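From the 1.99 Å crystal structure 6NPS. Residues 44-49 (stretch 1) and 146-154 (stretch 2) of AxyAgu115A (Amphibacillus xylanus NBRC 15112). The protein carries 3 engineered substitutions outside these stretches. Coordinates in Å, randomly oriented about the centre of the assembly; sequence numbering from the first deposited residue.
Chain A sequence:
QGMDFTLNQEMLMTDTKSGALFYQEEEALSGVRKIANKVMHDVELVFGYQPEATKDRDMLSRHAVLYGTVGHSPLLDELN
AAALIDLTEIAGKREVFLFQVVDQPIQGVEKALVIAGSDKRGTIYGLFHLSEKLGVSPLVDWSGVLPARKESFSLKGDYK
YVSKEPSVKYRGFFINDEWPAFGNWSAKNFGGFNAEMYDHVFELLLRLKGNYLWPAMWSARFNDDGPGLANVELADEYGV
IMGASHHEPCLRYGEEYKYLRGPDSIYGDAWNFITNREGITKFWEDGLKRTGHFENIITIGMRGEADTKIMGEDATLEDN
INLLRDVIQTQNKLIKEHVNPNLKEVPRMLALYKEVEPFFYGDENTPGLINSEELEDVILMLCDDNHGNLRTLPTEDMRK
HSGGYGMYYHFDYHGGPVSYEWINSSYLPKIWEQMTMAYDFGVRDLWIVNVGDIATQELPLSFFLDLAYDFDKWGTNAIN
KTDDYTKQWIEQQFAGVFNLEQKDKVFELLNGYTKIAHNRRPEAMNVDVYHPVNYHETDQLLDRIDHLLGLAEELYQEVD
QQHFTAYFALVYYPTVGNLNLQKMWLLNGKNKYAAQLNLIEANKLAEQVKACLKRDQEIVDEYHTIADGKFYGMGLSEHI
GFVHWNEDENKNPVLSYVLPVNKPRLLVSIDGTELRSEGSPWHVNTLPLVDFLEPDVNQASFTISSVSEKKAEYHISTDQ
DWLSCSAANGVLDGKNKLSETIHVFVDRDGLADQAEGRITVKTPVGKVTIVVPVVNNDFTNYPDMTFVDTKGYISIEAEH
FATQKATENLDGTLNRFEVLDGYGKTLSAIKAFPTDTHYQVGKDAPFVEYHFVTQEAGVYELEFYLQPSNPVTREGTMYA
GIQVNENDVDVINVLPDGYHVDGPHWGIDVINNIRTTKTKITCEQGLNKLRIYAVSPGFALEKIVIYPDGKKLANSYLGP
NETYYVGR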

# COMPACT_ATOMS: atom_id res chain seq x y z
N GLU A 44 52.30 -22.88 -24.49
CA GLU A 44 51.73 -24.22 -24.60
C GLU A 44 50.23 -24.19 -24.91
O GLU A 44 49.72 -25.05 -25.63
CB GLU A 44 51.98 -25.01 -23.31
CG GLU A 44 51.40 -26.41 -23.30
CD GLU A 44 51.54 -27.09 -21.94
OE1 GLU A 44 50.97 -28.20 -21.77
OE2 GLU A 44 52.22 -26.52 -21.04
N LEU A 45 49.51 -23.21 -24.37
CA LEU A 45 48.07 -23.18 -24.64
C LEU A 45 47.78 -22.80 -26.08
O LEU A 45 46.78 -23.25 -26.65
CB LEU A 45 47.37 -22.20 -23.71
CG LEU A 45 47.37 -22.55 -22.22
CD1 LEU A 45 46.73 -21.39 -21.47
CD2 LEU A 45 46.60 -23.85 -21.98
N VAL A 46 48.62 -21.94 -26.65
CA VAL A 46 48.42 -21.47 -28.02
C VAL A 46 48.84 -22.54 -29.02
O VAL A 46 48.12 -22.82 -30.00
CB VAL A 46 49.20 -20.16 -28.24
CG1 VAL A 46 49.19 -19.76 -29.72
CG2 VAL A 46 48.64 -19.04 -27.37
N PHE A 47 50.03 -23.13 -28.83
CA PHE A 47 50.58 -24.06 -29.82
C PHE A 47 50.33 -25.53 -29.51
O PHE A 47 50.43 -26.37 -30.42
CB PHE A 47 52.09 -23.80 -29.98
CG PHE A 47 52.40 -22.45 -30.57
CD1 PHE A 47 52.36 -22.25 -31.93
CD2 PHE A 47 52.67 -21.36 -29.74
CE1 PHE A 47 52.63 -20.97 -32.48
CE2 PHE A 47 52.94 -20.11 -30.26
CZ PHE A 47 52.92 -19.92 -31.65
N GLY A 48 49.97 -25.89 -28.28
CA GLY A 48 49.71 -27.27 -27.95
C GLY A 48 50.90 -28.09 -27.52
O GLY A 48 50.77 -29.30 -27.33
N TYR A 49 52.07 -27.47 -27.34
CA TYR A 49 53.26 -28.22 -26.94
C TYR A 49 54.06 -27.38 -25.95
O TYR A 49 54.08 -26.15 -26.03
CB TYR A 49 54.13 -28.62 -28.16
CG TYR A 49 53.43 -29.54 -29.16
CD1 TYR A 49 53.37 -30.91 -28.95
CD2 TYR A 49 52.84 -29.02 -30.31
CE1 TYR A 49 52.73 -31.76 -29.86
CE2 TYR A 49 52.20 -29.86 -31.22
CZ TYR A 49 52.14 -31.22 -31.00
OH TYR A 49 51.50 -32.05 -31.91
N LEU A 146 40.44 -19.51 -22.68
CA LEU A 146 41.46 -20.22 -23.47
C LEU A 146 41.79 -19.46 -24.75
O LEU A 146 40.89 -19.04 -25.47
CB LEU A 146 40.97 -21.61 -23.83
CG LEU A 146 40.84 -22.56 -22.65
CD1 LEU A 146 40.19 -23.86 -23.10
CD2 LEU A 146 42.20 -22.81 -21.99
N PRO A 147 43.07 -19.30 -25.10
CA PRO A 147 43.39 -18.58 -26.33
C PRO A 147 43.12 -19.41 -27.57
O PRO A 147 43.13 -20.65 -27.53
CB PRO A 147 44.89 -18.27 -26.17
CG PRO A 147 45.41 -19.30 -25.28
CD PRO A 147 44.27 -19.67 -24.33
N ALA A 148 42.87 -18.73 -28.68
CA ALA A 148 42.78 -19.43 -29.96
C ALA A 148 44.08 -20.16 -30.26
O ALA A 148 45.17 -19.65 -30.01
CB ALA A 148 42.46 -18.45 -31.08
N ARG A 149 43.96 -21.40 -30.75
CA ARG A 149 45.12 -22.20 -31.15
C ARG A 149 45.79 -21.62 -32.40
O ARG A 149 45.12 -21.07 -33.29
CB ARG A 149 44.68 -23.65 -31.40
CG ARG A 149 44.20 -24.33 -30.12
CD ARG A 149 45.39 -24.63 -29.17
NE ARG A 149 46.38 -25.42 -29.87
CZ ARG A 149 46.42 -26.75 -29.86
NH1 ARG A 149 45.54 -27.44 -29.15
NH2 ARG A 149 47.35 -27.39 -30.57
N LYS A 150 47.13 -21.72 -32.45
CA LYS A 150 47.94 -21.27 -33.58
C LYS A 150 48.89 -22.38 -34.00
O LYS A 150 49.41 -23.12 -33.16
CB LYS A 150 48.83 -20.05 -33.24
CG LYS A 150 48.22 -18.67 -33.19
CD LYS A 150 49.28 -17.75 -32.61
CE LYS A 150 49.10 -16.31 -33.01
NZ LYS A 150 47.73 -15.87 -32.71
N GLU A 151 49.15 -22.47 -35.30
CA GLU A 151 50.25 -23.31 -35.75
C GLU A 151 51.56 -22.54 -35.83
O GLU A 151 52.64 -23.13 -35.66
CB GLU A 151 49.93 -23.93 -37.12
CG GLU A 151 48.84 -24.97 -37.03
CD GLU A 151 48.92 -26.02 -38.15
OE1 GLU A 151 49.43 -25.70 -39.25
OE2 GLU A 151 48.48 -27.17 -37.90
N SER A 152 51.49 -21.22 -36.03
CA SER A 152 52.69 -20.42 -36.27
C SER A 152 52.38 -18.96 -35.98
O SER A 152 51.23 -18.52 -36.03
CB SER A 152 53.18 -20.56 -37.73
OG SER A 152 54.46 -19.96 -37.88
N PHE A 153 53.44 -18.21 -35.68
CA PHE A 153 53.39 -16.83 -35.21
C PHE A 153 54.63 -16.15 -35.76
O PHE A 153 55.70 -16.77 -35.80
CB PHE A 153 53.37 -16.78 -33.67
CG PHE A 153 53.70 -15.44 -33.08
CD1 PHE A 153 52.74 -14.44 -33.04
CD2 PHE A 153 54.95 -15.19 -32.53
CE1 PHE A 153 53.03 -13.21 -32.51
CE2 PHE A 153 55.25 -13.96 -31.98
CZ PHE A 153 54.28 -12.96 -31.97
N SER A 154 54.50 -14.92 -36.25
CA SER A 154 55.69 -14.25 -36.75
C SER A 154 55.69 -12.79 -36.38
O SER A 154 54.64 -12.19 -36.18
CB SER A 154 55.83 -14.38 -38.27
OG SER A 154 55.90 -15.74 -38.61
O HOH W 1 44.23 -22.84 -25.70
O HOH W 2 47.82 -25.40 -32.21

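Stretch 2 runs past the C-terminal end of the helix that opens stretch 1, where the carbonyls of L45, V46 and F47 are met by stretch 2 and by water. P147 begins the contact: its CB points toward the helix, and its CG packs 3.8 Å from L45 CB and 3.9 Å from V46 CG2. Its carbonyl is joined to that of L45 through water 1, which donates to L45 O (2.8 Å) and P147 O (3.1 Å). A148 turns its side chain away.

R149 then folds back, chi1 to chi3 all m, so that its guanidinium reaches the helix end. R149 NE makes a weak hydrogen bond to V46 O (3.1 Å), and R149 NH2 another to F47 O (3.2 Å). G48 CA lies over one guanidinium face, 3.5 Å from R149 NH2. An ideal CB on G48 would fall 2.3 Å from R149 NH2, a clash, and at these backbone angles (88/6) it would also be jammed against F47 O, which by itself calls for glycine. Water 2 accepts from R149 NH2 (2.6 Å).

The best-aligned link is the backbone hydrogen bond from K150 N to V46 O (2.9 Å, 167°), while K150 CD packs 3.5 Å from V46 CG1. Beyond it the chain skirts the F47 ring, with E151 O and S152 N at its edge, until F153 CB meets F47 CZ at 3.8 Å.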